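Local coordinates for centromeric protein-C, isoform A (Drosophila melanogaster, PDB 6O2K), which probably serves as an adaptor between centromeric chromatin and other kinetochore proteins, the part described here being its dimeric cupin domain, at residues T12-W17 and S38-L43; W17-G22 and V134-C139; H83-L88 and T123-Q128; V96-V101 and D115-D120. All coordinates share one frame; numbering follows the deposited sequence.

Interaction 1. Residues T12-W17 and S38-L43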
loop_
_atom_site.group_PDB
_atom_site.type_symbol
_atom_site.label_atom_id
_atom_site.label_comp_id
_atom_site.label_asym_id
_atom_site.label_seq_id
_atom_site.Cartn_x
_atom_site.Cartn_y
_atom_site.Cartn_z
ATOM N N THR B 12 -10.227 -4.614 9.347
ATOM C CA THR B 12 -10.338 -3.729 10.497
ATOM C C THR B 12 -9.295 -4.064 11.560
ATOM O O THR B 12 -8.729 -3.160 12.184
ATOM C CB THR B 12 -11.761 -3.810 11.057
ATOM O OG1 THR B 12 -12.628 -3.042 10.212
ATOM C CG2 THR B 12 -11.823 -3.273 12.483
ATOM N N LYS B 13 -9.025 -5.354 11.784
ATOM C CA LYS B 13 -7.983 -5.721 12.735
ATOM C C LYS B 13 -6.635 -5.165 12.292
ATOM O O LYS B 13 -5.904 -4.567 13.096
ATOM C CB LYS B 13 -7.919 -7.242 12.898
ATOM C CG LYS B 13 -6.848 -7.698 13.884
ATOM C CD LYS B 13 -7.051 -9.157 14.330
ATOM C CE LYS B 13 -6.710 -10.132 13.197
ATOM N NZ LYS B 13 -6.525 -11.537 13.677
ATOM N N LEU B 14 -6.301 -5.331 11.004
ATOM C CA LEU B 14 -5.050 -4.778 10.488
ATOM C C LEU B 14 -4.972 -3.276 10.740
ATOM O O LEU B 14 -3.963 -2.775 11.254
ATOM C CB LEU B 14 -4.901 -5.074 8.993
ATOM C CG LEU B 14 -3.784 -4.289 8.281
ATOM C CD1 LEU B 14 -2.413 -4.753 8.777
ATOM C CD2 LEU B 14 -3.870 -4.422 6.758
ATOM N N MET B 15 -6.030 -2.539 10.384
ATOM C CA MET B 15 -5.955 -1.082 10.505
ATOM C C MET B 15 -5.895 -0.640 11.967
ATOM O O MET B 15 -5.182 0.321 12.302
ATOM C CB MET B 15 -7.131 -0.424 9.786
ATOM C CG MET B 15 -7.002 1.095 9.609
ATOM S SD MET B 15 -5.478 1.671 8.827
ATOM C CE MET B 15 -5.529 0.829 7.243
ATOM N N GLN B 16 -6.624 -1.324 12.851
ATOM C CA GLN B 16 -6.530 -1.014 14.275
ATOM C C GLN B 16 -5.119 -1.252 14.794
ATOM O O GLN B 16 -4.610 -0.482 15.619
ATOM C CB GLN B 16 -7.545 -1.849 15.055
ATOM C CG GLN B 16 -8.973 -1.402 14.822
ATOM C CD GLN B 16 -9.713 -1.144 16.112
ATOM O OE1 GLN B 16 -9.838 -2.032 16.957
ATOM N NE2 GLN B 16 -10.198 0.082 16.281
ATOM N N TRP B 17 -4.461 -2.306 14.303
ATOM C CA TRP B 17 -3.079 -2.550 14.705
ATOM C C TRP B 17 -2.140 -1.469 14.172
ATOM O O TRP B 17 -1.246 -1.003 14.896
ATOM C CB TRP B 17 -2.636 -3.934 14.236
ATOM C CG TRP B 17 -1.338 -4.338 14.826
ATOM C CD1 TRP B 17 -1.116 -4.819 16.085
ATOM C CD2 TRP B 17 -0.064 -4.269 14.193
ATOM N NE1 TRP B 17 0.221 -5.068 16.265
ATOM C CE2 TRP B 17 0.889 -4.733 15.119
ATOM C CE3 TRP B 17 0.363 -3.858 12.934
ATOM C CZ2 TRP B 17 2.242 -4.804 14.821
ATOM C CZ3 TRP B 17 1.704 -3.928 12.639
ATOM C CH2 TRP B 17 2.628 -4.395 13.578
ATOM N N SER B 38 6.447 -11.360 2.975
ATOM C CA SER B 38 6.505 -10.550 4.190
ATOM C C SER B 38 5.077 -10.326 4.679
ATOM O O SER B 38 4.319 -9.562 4.068
ATOM C CB SER B 38 7.224 -9.228 3.934
ATOM O OG SER B 38 8.544 -9.480 3.498
ATOM N N SER B 39 4.728 -10.976 5.791
ATOM C CA SER B 39 3.378 -10.917 6.333
ATOM C C SER B 39 3.214 -9.698 7.231
ATOM O O SER B 39 4.158 -9.241 7.862
ATOM C CB SER B 39 3.063 -12.188 7.123
ATOM O OG SER B 39 3.824 -12.234 8.321
ATOM N N ALA B 40 1.984 -9.170 7.285
ATOM C CA ALA B 40 1.724 -8.063 8.201
ATOM C C ALA B 40 1.895 -8.498 9.652
ATOM O O ALA B 40 2.227 -7.677 10.520
ATOM C CB ALA B 40 0.316 -7.503 7.984
ATOM N N ASN B 41 1.681 -9.788 9.930
ATOM C CA ASN B 41 1.862 -10.319 11.277
ATOM C C ASN B 41 3.287 -10.096 11.787
ATOM O O ASN B 41 3.507 -9.965 13.000
ATOM C CB ASN B 41 1.498 -11.805 11.264
ATOM C CG ASN B 41 1.787 -12.493 12.568
ATOM O OD1 ASN B 41 2.899 -12.984 12.799
ATOM N ND2 ASN B 41 0.783 -12.542 13.438
ATOM N N GLU B 42 4.260 -10.045 10.884
ATOM C CA GLU B 42 5.663 -9.884 11.251
ATOM C C GLU B 42 6.039 -8.439 11.568
ATOM O O GLU B 42 7.103 -8.210 12.155
ATOM C CB GLU B 42 6.548 -10.421 10.114
ATOM C CG GLU B 42 8.013 -10.667 10.473
ATOM C CD GLU B 42 8.879 -10.982 9.255
ATOM O OE1 GLU B 42 8.348 -11.015 8.125
ATOM O OE2 GLU B 42 10.098 -11.200 9.424
ATOM N N LEU B 43 5.204 -7.467 11.203
ATOM C CA LEU B 43 5.546 -6.063 11.402
ATOM C C LEU B 43 5.687 -5.751 12.883
ATOM O O LEU B 43 4.923 -6.256 13.706
ATOM C CB LEU B 43 4.463 -5.164 10.810
ATOM C CG LEU B 43 4.257 -5.196 9.299
ATOM C CD1 LEU B 43 2.979 -4.470 8.955
ATOM C CD2 LEU B 43 5.450 -4.551 8.614
#
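Trp17 drives the far corner of its six-membered ring into Leu43, and this is the tight part of the contact: CH2 of Trp17 lies 3.4 Å from Leu43 CB. The same ring atom, Trp17 CH2, is 3.0 Å from Leu43 O. The indole gets there because CG stands anti to the backbone N of Trp17 (chi1 -169°), which sends the ring outward from the helix toward residues 38-43. No polar partner is found for Leu43 O, a carbonyl buried against ring carbons. The looser part is Leu14, whose CD1 lies 4.0 Å from Ala40 CB. The two elements are the N-terminal helix 6-19 and the short 3-10 turn 40-42, both lying outside the cupin strands, and the turn follows strand 37-38, which pairs with the second subunit. Ala40 N donates to Asp115 of that subunit, whose Gly114 also packs on Leu14. Replacing Trp17 by an alanine would probably open a gap over Leu43 and leave Phe45 and Pro26 without the ring they rest on. On the solvent side, the side chains of Asn41 and Glu42 start out away from the helix; Glu42 is exposed and bonds to Asn57, while Asn41 bonds to Pro26 O.

Interaction 2. Residues W17-G22 and V134-C139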
loop_
_atom_site.group_PDB
_atom_site.type_symbol
_atom_site.label_atom_id
_atom_site.label_comp_id
_atom_site.label_asym_id
_atom_site.label_seq_id
_atom_site.Cartn_x
_atom_site.Cartn_y
_atom_site.Cartn_z
ATOM N N TRP B 17 -4.461 -2.306 14.303
ATOM C CA TRP B 17 -3.079 -2.550 14.705
ATOM C C TRP B 17 -2.140 -1.469 14.172
ATOM O O TRP B 17 -1.246 -1.003 14.896
ATOM C CB TRP B 17 -2.636 -3.934 14.236
ATOM C CG TRP B 17 -1.338 -4.338 14.826
ATOM C CD1 TRP B 17 -1.116 -4.819 16.085
ATOM C CD2 TRP B 17 -0.064 -4.269 14.193
ATOM N NE1 TRP B 17 0.221 -5.068 16.265
ATOM C CE2 TRP B 17 0.889 -4.733 15.119
ATOM C CE3 TRP B 17 0.363 -3.858 12.934
ATOM C CZ2 TRP B 17 2.242 -4.804 14.821
ATOM C CZ3 TRP B 17 1.704 -3.928 12.639
ATOM C CH2 TRP B 17 2.628 -4.395 13.578
ATOM N N LEU B 18 -2.314 -1.060 12.912
ATOM C CA LEU B 18 -1.485 0.016 12.376
ATOM C C LEU B 18 -1.692 1.302 13.163
ATOM O O LEU B 18 -0.733 2.036 13.433
ATOM C CB LEU B 18 -1.778 0.246 10.886
ATOM C CG LEU B 18 -1.382 -0.897 9.954
ATOM C CD1 LEU B 18 -1.919 -0.710 8.528
ATOM C CD2 LEU B 18 0.123 -1.079 9.959
ATOM N N ARG B 19 -2.937 1.584 13.553
ATOM C CA ARG B 19 -3.234 2.791 14.316
ATOM C C ARG B 19 -2.737 2.719 15.752
ATOM O O ARG B 19 -2.747 3.745 16.444
ATOM C CB ARG B 19 -4.745 3.058 14.324
ATOM C CG ARG B 19 -5.322 3.529 12.982
ATOM C CD ARG B 19 -6.838 3.369 12.969
ATOM N NE ARG B 19 -7.512 4.433 13.717
ATOM C CZ ARG B 19 -8.816 4.459 13.973
ATOM N NH1 ARG B 19 -9.607 3.478 13.545
ATOM N NH2 ARG B 19 -9.337 5.471 14.650
ATOM N N GLY B 20 -2.320 1.547 16.222
ATOM C CA GLY B 20 -1.929 1.415 17.612
ATOM C C GLY B 20 -3.078 1.344 18.589
ATOM O O GLY B 20 -2.838 1.352 19.801
ATOM N N VAL B 21 -4.322 1.282 18.105
ATOM C CA VAL B 21 -5.481 1.163 18.986
ATOM C C VAL B 21 -5.885 -0.283 19.224
ATOM O O VAL B 21 -6.789 -0.541 20.029
ATOM C CB VAL B 21 -6.683 1.952 18.426
ATOM C CG1 VAL B 21 -6.255 3.348 18.004
ATOM C CG2 VAL B 21 -7.302 1.220 17.261
ATOM N N GLY B 22 -5.241 -1.234 18.556
ATOM C CA GLY B 22 -5.545 -2.637 18.710
ATOM C C GLY B 22 -4.312 -3.438 19.056
ATOM O O GLY B 22 -3.247 -3.243 18.460
ATOM N N VAL B 134 -4.583 9.491 15.621
ATOM C CA VAL B 134 -3.435 8.851 14.999
ATOM C C VAL B 134 -3.711 8.683 13.512
ATOM O O VAL B 134 -4.773 8.186 13.116
ATOM C CB VAL B 134 -3.145 7.500 15.665
ATOM C CG1 VAL B 134 -2.126 6.723 14.847
ATOM C CG2 VAL B 134 -2.643 7.704 17.075
ATOM N N SER B 135 -2.767 9.119 12.682
ATOM C CA SER B 135 -2.852 8.894 11.241
ATOM C C SER B 135 -1.701 8.001 10.808
ATOM O O SER B 135 -0.668 7.915 11.481
ATOM C CB SER B 135 -2.821 10.202 10.432
ATOM O OG SER B 135 -3.898 11.053 10.771
ATOM N N VAL B 136 -1.883 7.337 9.668
ATOM C CA VAL B 136 -0.945 6.325 9.199
ATOM C C VAL B 136 -0.717 6.518 7.709
ATOM O O VAL B 136 -1.681 6.632 6.944
ATOM C CB VAL B 136 -1.473 4.903 9.461
ATOM C CG1 VAL B 136 -0.497 3.868 8.940
ATOM C CG2 VAL B 136 -1.748 4.696 10.943
ATOM N N LEU B 137 0.549 6.526 7.291
ATOM C CA LEU B 137 0.842 6.531 5.862
ATOM C C LEU B 137 1.783 5.394 5.508
ATOM O O LEU B 137 2.570 4.928 6.335
ATOM C CB LEU B 137 1.426 7.869 5.371
ATOM C CG LEU B 137 2.789 8.396 5.820
ATOM C CD1 LEU B 137 3.931 7.686 5.119
ATOM C CD2 LEU B 137 2.857 9.888 5.540
ATOM N N MET B 138 1.662 4.929 4.271
ATOM C CA MET B 138 2.559 3.926 3.718
ATOM C C MET B 138 3.684 4.644 2.989
ATOM O O MET B 138 3.439 5.584 2.226
ATOM C CB MET B 138 1.813 2.990 2.761
ATOM C CG MET B 138 2.669 1.875 2.142
ATOM S SD MET B 138 1.756 0.913 0.868
ATOM C CE MET B 138 0.618 -0.056 1.881
ATOM N N CYS B 139 4.911 4.212 3.246
ATOM C CA CYS B 139 6.120 4.760 2.645
ATOM C C CYS B 139 6.675 3.739 1.656
ATOM O O CYS B 139 7.054 2.635 2.073
ATOM C CB CYS B 139 7.130 5.069 3.753
ATOM S SG CYS B 139 8.751 5.613 3.213
HETATM O O HOH W 1 -6.638 6.876 14.736
#
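Arg19 and Val134 bring their CA atoms to 6.1 Å, where the last turn of helix 6-19 closes in a Schellman motif, with Gly20 at positive phi (77°), over the start of strand 135-141. The helix thus ends against a strand of the cupin domain's larger sheet. No direct hydrogen bond crosses between the two segments; valine methyls of 134-139 meet the backbone of the helix end. Val134 points at the helix and sets CG1 3.4 Å from Arg19 O. Two residues on, Val136 points the same way: its CG2 reaches Leu18 O at 3.8 Å and Arg19 CA at 4.1 Å, while CG1 lies 4.3 Å from Leu18 CB. Arg68 of the neighbouring strand 64-69 grips the same helix end, its NE bonding to Leu18 O and its NH1 to Trp17 O, so Leu18 O is both gripped by a charged side chain and packed by Val136. The guanidinium of Arg19 makes a long, weak ion pair with Glu8 of the second subunit. At the edge of the Arg19 guanidinium, in its plane, a water accepts from Arg19 NE at 2.8 Å and donates to Val134 O, also at 2.8 Å.

Interaction 3. Residues H83-L88 and T123-Q128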
loop_
_atom_site.group_PDB
_atom_site.type_symbol
_atom_site.label_atom_id
_atom_site.label_comp_id
_atom_site.label_asym_id
_atom_site.label_seq_id
_atom_site.Cartn_x
_atom_site.Cartn_y
_atom_site.Cartn_z
ATOM N N HIS B 83 17.006 7.538 -2.160
ATOM C CA HIS B 83 15.852 6.887 -2.752
ATOM C C HIS B 83 14.680 7.842 -2.855
ATOM O O HIS B 83 14.282 8.434 -1.842
ATOM C CB HIS B 83 15.450 5.659 -1.914
ATOM C CG HIS B 83 16.464 4.563 -1.953
ATOM N ND1 HIS B 83 16.628 3.748 -3.053
ATOM C CD2 HIS B 83 17.384 4.162 -1.045
ATOM C CE1 HIS B 83 17.605 2.889 -2.819
ATOM N NE2 HIS B 83 18.080 3.118 -1.609
ATOM N N PRO B 84 14.096 8.014 -4.043
ATOM C CA PRO B 84 12.793 8.678 -4.125
ATOM C C PRO B 84 11.762 7.841 -3.388
ATOM O O PRO B 84 11.969 6.658 -3.115
ATOM C CB PRO B 84 12.487 8.716 -5.631
ATOM C CG PRO B 84 13.724 8.223 -6.317
ATOM C CD PRO B 84 14.493 7.410 -5.322
ATOM N N LEU B 85 10.642 8.457 -3.051
ATOM C CA LEU B 85 9.623 7.669 -2.373
ATOM C C LEU B 85 8.232 8.127 -2.780
ATOM O O LEU B 85 8.055 9.170 -3.405
ATOM C CB LEU B 85 9.826 7.718 -0.861
ATOM C CG LEU B 85 9.882 9.017 -0.083
ATOM C CD1 LEU B 85 8.486 9.473 0.095
ATOM C CD2 LEU B 85 10.477 8.707 1.280
ATOM N N LYS B 86 7.247 7.301 -2.454
ATOM C CA LYS B 86 5.843 7.649 -2.582
ATOM C C LYS B 86 5.218 7.542 -1.197
ATOM O O LYS B 86 5.462 6.568 -0.482
ATOM C CB LYS B 86 5.123 6.717 -3.565
ATOM C CG LYS B 86 5.717 6.733 -4.966
ATOM C CD LYS B 86 4.956 5.882 -5.959
ATOM C CE LYS B 86 5.700 5.862 -7.308
ATOM N NZ LYS B 86 7.039 5.221 -7.221
ATOM N N LEU B 87 4.437 8.542 -0.816
ATOM C CA LEU B 87 3.700 8.527 0.442
ATOM C C LEU B 87 2.221 8.333 0.129
ATOM O O LEU B 87 1.621 9.142 -0.589
ATOM C CB LEU B 87 3.935 9.820 1.222
ATOM C CG LEU B 87 5.398 10.183 1.539
ATOM C CD1 LEU B 87 5.481 11.565 2.180
ATOM C CD2 LEU B 87 6.030 9.141 2.466
ATOM N N LEU B 88 1.638 7.267 0.671
ATOM C CA LEU B 88 0.265 6.877 0.377
ATOM C C LEU B 88 -0.502 6.756 1.685
ATOM O O LEU B 88 -0.175 5.900 2.519
ATOM C CB LEU B 88 0.241 5.556 -0.399
ATOM C CG LEU B 88 -1.105 4.913 -0.716
ATOM C CD1 LEU B 88 -1.955 5.829 -1.580
ATOM C CD2 LEU B 88 -0.852 3.592 -1.428
ATOM N N THR B 123 14.493 16.002 -3.218
ATOM C CA THR B 123 13.467 16.878 -2.660
ATOM C C THR B 123 13.552 16.892 -1.138
ATOM O O THR B 123 13.801 15.866 -0.502
ATOM C CB THR B 123 12.084 16.426 -3.134
ATOM O OG1 THR B 123 11.932 16.769 -4.516
ATOM C CG2 THR B 123 10.943 17.069 -2.320
ATOM N N ARG B 124 13.380 18.072 -0.552
ATOM C CA ARG B 124 13.282 18.210 0.897
ATOM C C ARG B 124 11.806 18.221 1.269
ATOM O O ARG B 124 11.027 18.988 0.695
ATOM C CB ARG B 124 13.969 19.488 1.379
ATOM C CG ARG B 124 15.481 19.433 1.241
ATOM C CD ARG B 124 16.173 20.638 1.875
ATOM N NE ARG B 124 17.585 20.660 1.506
ATOM C CZ ARG B 124 18.530 19.932 2.096
ATOM N NH1 ARG B 124 19.786 20.015 1.676
ATOM N NH2 ARG B 124 18.226 19.129 3.109
ATOM N N TYR B 125 11.419 17.380 2.225
ATOM C CA TYR B 125 10.004 17.223 2.521
ATOM C C TYR B 125 9.779 17.058 4.018
ATOM O O TYR B 125 10.595 16.450 4.721
ATOM C CB TYR B 125 9.419 16.027 1.745
ATOM C CG TYR B 125 9.929 14.683 2.203
ATOM C CD1 TYR B 125 11.217 14.251 1.891
ATOM C CD2 TYR B 125 9.123 13.842 2.966
ATOM C CE1 TYR B 125 11.682 13.014 2.340
ATOM C CE2 TYR B 125 9.574 12.617 3.408
ATOM C CZ TYR B 125 10.850 12.208 3.099
ATOM O OH TYR B 125 11.286 10.978 3.537
ATOM N N SER B 126 8.670 17.623 4.497
ATOM C CA SER B 126 8.228 17.436 5.874
ATOM C C SER B 126 6.761 17.015 5.893
ATOM O O SER B 126 6.006 17.276 4.949
ATOM C CB SER B 126 8.424 18.707 6.703
ATOM O OG SER B 126 7.482 19.686 6.315
ATOM N N ILE B 127 6.363 16.367 6.995
ATOM C CA ILE B 127 5.042 15.748 7.139
ATOM C C ILE B 127 4.472 16.085 8.513
ATOM O O ILE B 127 5.162 15.933 9.529
ATOM C CB ILE B 127 5.114 14.221 6.975
ATOM C CG1 ILE B 127 5.865 13.827 5.700
ATOM C CG2 ILE B 127 3.701 13.579 7.019
ATOM C CD1 ILE B 127 6.200 12.334 5.650
ATOM N N GLN B 128 3.210 16.521 8.550
ATOM C CA GLN B 128 2.488 16.713 9.809
ATOM C C GLN B 128 1.128 16.037 9.728
ATOM O O GLN B 128 0.398 16.217 8.750
ATOM C CB GLN B 128 2.289 18.196 10.139
ATOM C CG GLN B 128 1.590 18.440 11.482
ATOM C CD GLN B 128 1.827 19.857 12.021
ATOM O OE1 GLN B 128 2.112 20.784 11.260
ATOM N NE2 GLN B 128 1.712 20.023 13.340
#
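Leu87 and Ile127 meet tip to tip, CD1 of Leu87 3.6 Å from CD1 of Ile127, in the purely aliphatic half of this contact. In both residues the first side-chain branch toward the partner lies beside the backbone N and anti to the carbonyl carbon (chi1 -56° in Leu87 and much the same in Ile127), and each chain then runs on extended, so the two methyl ends meet midway between the strands. Leu137 packs on Leu87, and Phe94 on Ile127, continuing the apolar layer in both sheets.

The second kind of contact is aliphatic against aromatic. Leu85 reaches in from one sheet and Tyr125 from the other; Leu85 CD2 stands 3.3 Å from Tyr125 OH and 4.0 Å from CZ, coming in obliquely at the phenol end of the ring. Leu87 CD1 also nears the ring, more loosely, at 4.4 Å from Tyr125 CD2. Tyr125 holds CG between its backbone N and carbonyl carbon (chi1 68°), which swings the ring across the interior toward Leu85.

The polar term belongs to the phenol. Although its oxygen is pressed by a leucine methyl, Tyr125 OH is hydrogen-bonded to Arg75 NH1, so this buried hydroxyl has a charged partner. No hydrogen bond links the two segments themselves.

The strands 85-88 and 124-128 run nearly alongside, their directions 17° apart, with axes 11.4 Å from each other. That is too far for backbone pairing, and they belong to different sheets: this is the interior of the cupin jelly-roll barrel, where two antiparallel sheets face each other and fill the space between them with side chains.

Interaction 4. Residues V96-V101 and D115-D120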
loop_
_atom_site.group_PDB
_atom_site.type_symbol
_atom_site.label_atom_id
_atom_site.label_comp_id
_atom_site.label_asym_id
_atom_site.label_seq_id
_atom_site.Cartn_x
_atom_site.Cartn_y
_atom_site.Cartn_z
ATOM N N VAL B 96 1.784 17.853 3.778
ATOM C CA VAL B 96 3.136 17.585 3.292
ATOM C C VAL B 96 3.690 18.852 2.661
ATOM O O VAL B 96 3.034 19.458 1.809
ATOM C CB VAL B 96 3.155 16.423 2.281
ATOM C CG1 VAL B 96 4.585 16.181 1.763
ATOM C CG2 VAL B 96 2.555 15.146 2.910
ATOM N N GLU B 97 4.900 19.243 3.069
ATOM C CA GLU B 97 5.598 20.385 2.487
ATOM C C GLU B 97 6.791 19.874 1.695
ATOM O O GLU B 97 7.578 19.078 2.220
ATOM C CB GLU B 97 6.078 21.368 3.564
ATOM C CG GLU B 97 5.128 21.571 4.750
ATOM C CD GLU B 97 3.798 22.213 4.367
ATOM O OE1 GLU B 97 2.741 21.709 4.823
ATOM O OE2 GLU B 97 3.806 23.217 3.617
ATOM N N THR B 98 6.924 20.325 0.434
ATOM C CA THR B 98 8.003 19.866 -0.437
ATOM C C THR B 98 8.730 21.043 -1.068
ATOM O O THR B 98 8.107 22.049 -1.416
ATOM C CB THR B 98 7.500 18.942 -1.571
ATOM O OG1 THR B 98 6.442 19.583 -2.294
ATOM C CG2 THR B 98 6.997 17.614 -1.005
ATOM N N LEU B 99 10.053 20.894 -1.219
ATOM C CA LEU B 99 10.915 21.822 -1.947
ATOM C C LEU B 99 11.773 20.984 -2.887
ATOM O O LEU B 99 12.632 20.216 -2.432
ATOM C CB LEU B 99 11.791 22.641 -0.993
ATOM C CG LEU B 99 12.831 23.533 -1.680
ATOM C CD1 LEU B 99 12.164 24.570 -2.566
ATOM C CD2 LEU B 99 13.750 24.192 -0.649
ATOM N N ALA B 100 11.534 21.111 -4.192
ATOM C CA ALA B 100 12.186 20.254 -5.175
ATOM C C ALA B 100 13.470 20.898 -5.675
ATOM O O ALA B 100 13.591 22.121 -5.691
ATOM C CB ALA B 100 11.255 19.984 -6.358
ATOM N N VAL B 101 14.442 20.058 -6.053
ATOM C CA VAL B 101 15.702 20.572 -6.594
ATOM C C VAL B 101 15.406 21.516 -7.746
ATOM O O VAL B 101 14.568 21.227 -8.609
ATOM C CB VAL B 101 16.616 19.420 -7.053
ATOM C CG1 VAL B 101 17.870 19.972 -7.767
ATOM C CG2 VAL B 101 16.989 18.523 -5.896
ATOM N N ASP B 115 -4.897 8.970 -0.961
ATOM C CA ASP B 115 -4.118 9.920 -1.748
ATOM C C ASP B 115 -2.632 9.590 -1.646
ATOM O O ASP B 115 -2.156 9.079 -0.626
ATOM C CB ASP B 115 -4.350 11.359 -1.265
ATOM C CG ASP B 115 -5.772 11.826 -1.447
ATOM O OD1 ASP B 115 -6.558 11.149 -2.149
ATOM O OD2 ASP B 115 -6.110 12.892 -0.878
ATOM N N MET B 116 -1.894 9.912 -2.703
ATOM C CA MET B 116 -0.464 9.647 -2.789
ATOM C C MET B 116 0.289 10.886 -3.272
ATOM O O MET B 116 -0.231 11.694 -4.050
ATOM C CB MET B 116 -0.181 8.466 -3.747
ATOM C CG MET B 116 1.272 8.035 -3.799
ATOM S SD MET B 116 2.088 8.832 -5.210
ATOM C CE MET B 116 1.228 8.007 -6.520
ATOM N N ILE B 117 1.526 11.034 -2.800
ATOM C CA ILE B 117 2.439 12.038 -3.333
ATOM C C ILE B 117 3.767 11.372 -3.677
ATOM O O ILE B 117 4.245 10.497 -2.950
ATOM C CB ILE B 117 2.637 13.218 -2.352
ATOM C CG1 ILE B 117 3.406 14.358 -3.038
ATOM C CG2 ILE B 117 3.368 12.768 -1.085
ATOM C CD1 ILE B 117 3.430 15.658 -2.214
ATOM N N GLU B 118 4.343 11.772 -4.810
ATOM C CA GLU B 118 5.634 11.304 -5.280
ATOM C C GLU B 118 6.692 12.322 -4.847
ATOM O O GLU B 118 6.555 13.518 -5.130
ATOM C CB GLU B 118 5.603 11.159 -6.813
ATOM C CG GLU B 118 6.621 10.212 -7.427
ATOM C CD GLU B 118 6.295 9.860 -8.893
ATOM O OE1 GLU B 118 5.379 10.468 -9.487
ATOM O OE2 GLU B 118 6.962 8.966 -9.444
ATOM N N ILE B 119 7.710 11.854 -4.131
ATOM C CA ILE B 119 8.832 12.653 -3.647
ATOM C C ILE B 119 10.042 12.265 -4.486
ATOM O O ILE B 119 10.567 11.151 -4.352
ATOM C CB ILE B 119 9.108 12.399 -2.156
ATOM C CG1 ILE B 119 7.830 12.498 -1.309
ATOM C CG2 ILE B 119 10.225 13.331 -1.620
ATOM C CD1 ILE B 119 7.360 13.895 -1.019
ATOM N N ASP B 120 10.500 13.179 -5.343
ATOM C CA ASP B 120 11.640 12.887 -6.201
ATOM C C ASP B 120 12.951 12.900 -5.414
ATOM O O ASP B 120 13.065 13.474 -4.325
ATOM C CB ASP B 120 11.730 13.898 -7.349
ATOM C CG ASP B 120 10.459 13.953 -8.170
ATOM O OD1 ASP B 120 10.075 12.910 -8.731
ATOM O OD2 ASP B 120 9.825 15.024 -8.212
#
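Thr98 lays its methyl over the end of Ile119, CG2 3.7 Å from Ile119 CD1, the two side chains passing at a slant. The methyl is available because Thr98 turns OG1 into the position between backbone N and carbonyl carbon (chi1 53°), leaving CG2 beside the N. Ile119 itself leaves its backbone at an angle to the other strand, and the bend at its CG1 (chi2 -77°) helps bring CD1 across to Thr98. One step along, Ile117 points straight at the facing strand with its chain extended, and CD1 lies between two residues: 4.2 Å from Val96 CG1 and 4.2 Å from Thr98 CG2. The side chains of Val96 and Ile117 run by each other in opposite senses, so their branches meet alongside rather than end on. Strands 96-99 and 116-119 come from the two opposed sheets of the cupin barrel, with axes 9.6 Å apart and directions differing by 26°. Leu111 of strand 107-112 packs on both Val96 and Ile117, and Tyr125 on both Thr98 and Ile119. At the sheet's edge, the backbone of Met116 and Ile117 pairs with a strand of the second subunit. Everything that touches between the two strands is a methyl group, so the contact rests on shape and burial alone, with no hydrogen bond to fix its direction.

Interactions 3 and 4 share the barrel interior: their centres lie about 5 Å apart, strands 85-89 and 116-119 are neighbours in one sheet and 93-99 and 124-129 in the other, so both join the same pair of sheets through apolar side chains. Interaction 2 reaches the first of those sheets from outside, through strand 135-141 beside 85-89, and is only partly buried, which fits its bridging water. Interaction 1 shares Trp17 and helix 6-19 with it and lies off the barrel but is also buried, where the helix meets a turn at the subunit interface. Its centre is about 27 Å from that of interaction 4, although Ala40 and Asp115 join those two regions between subunits.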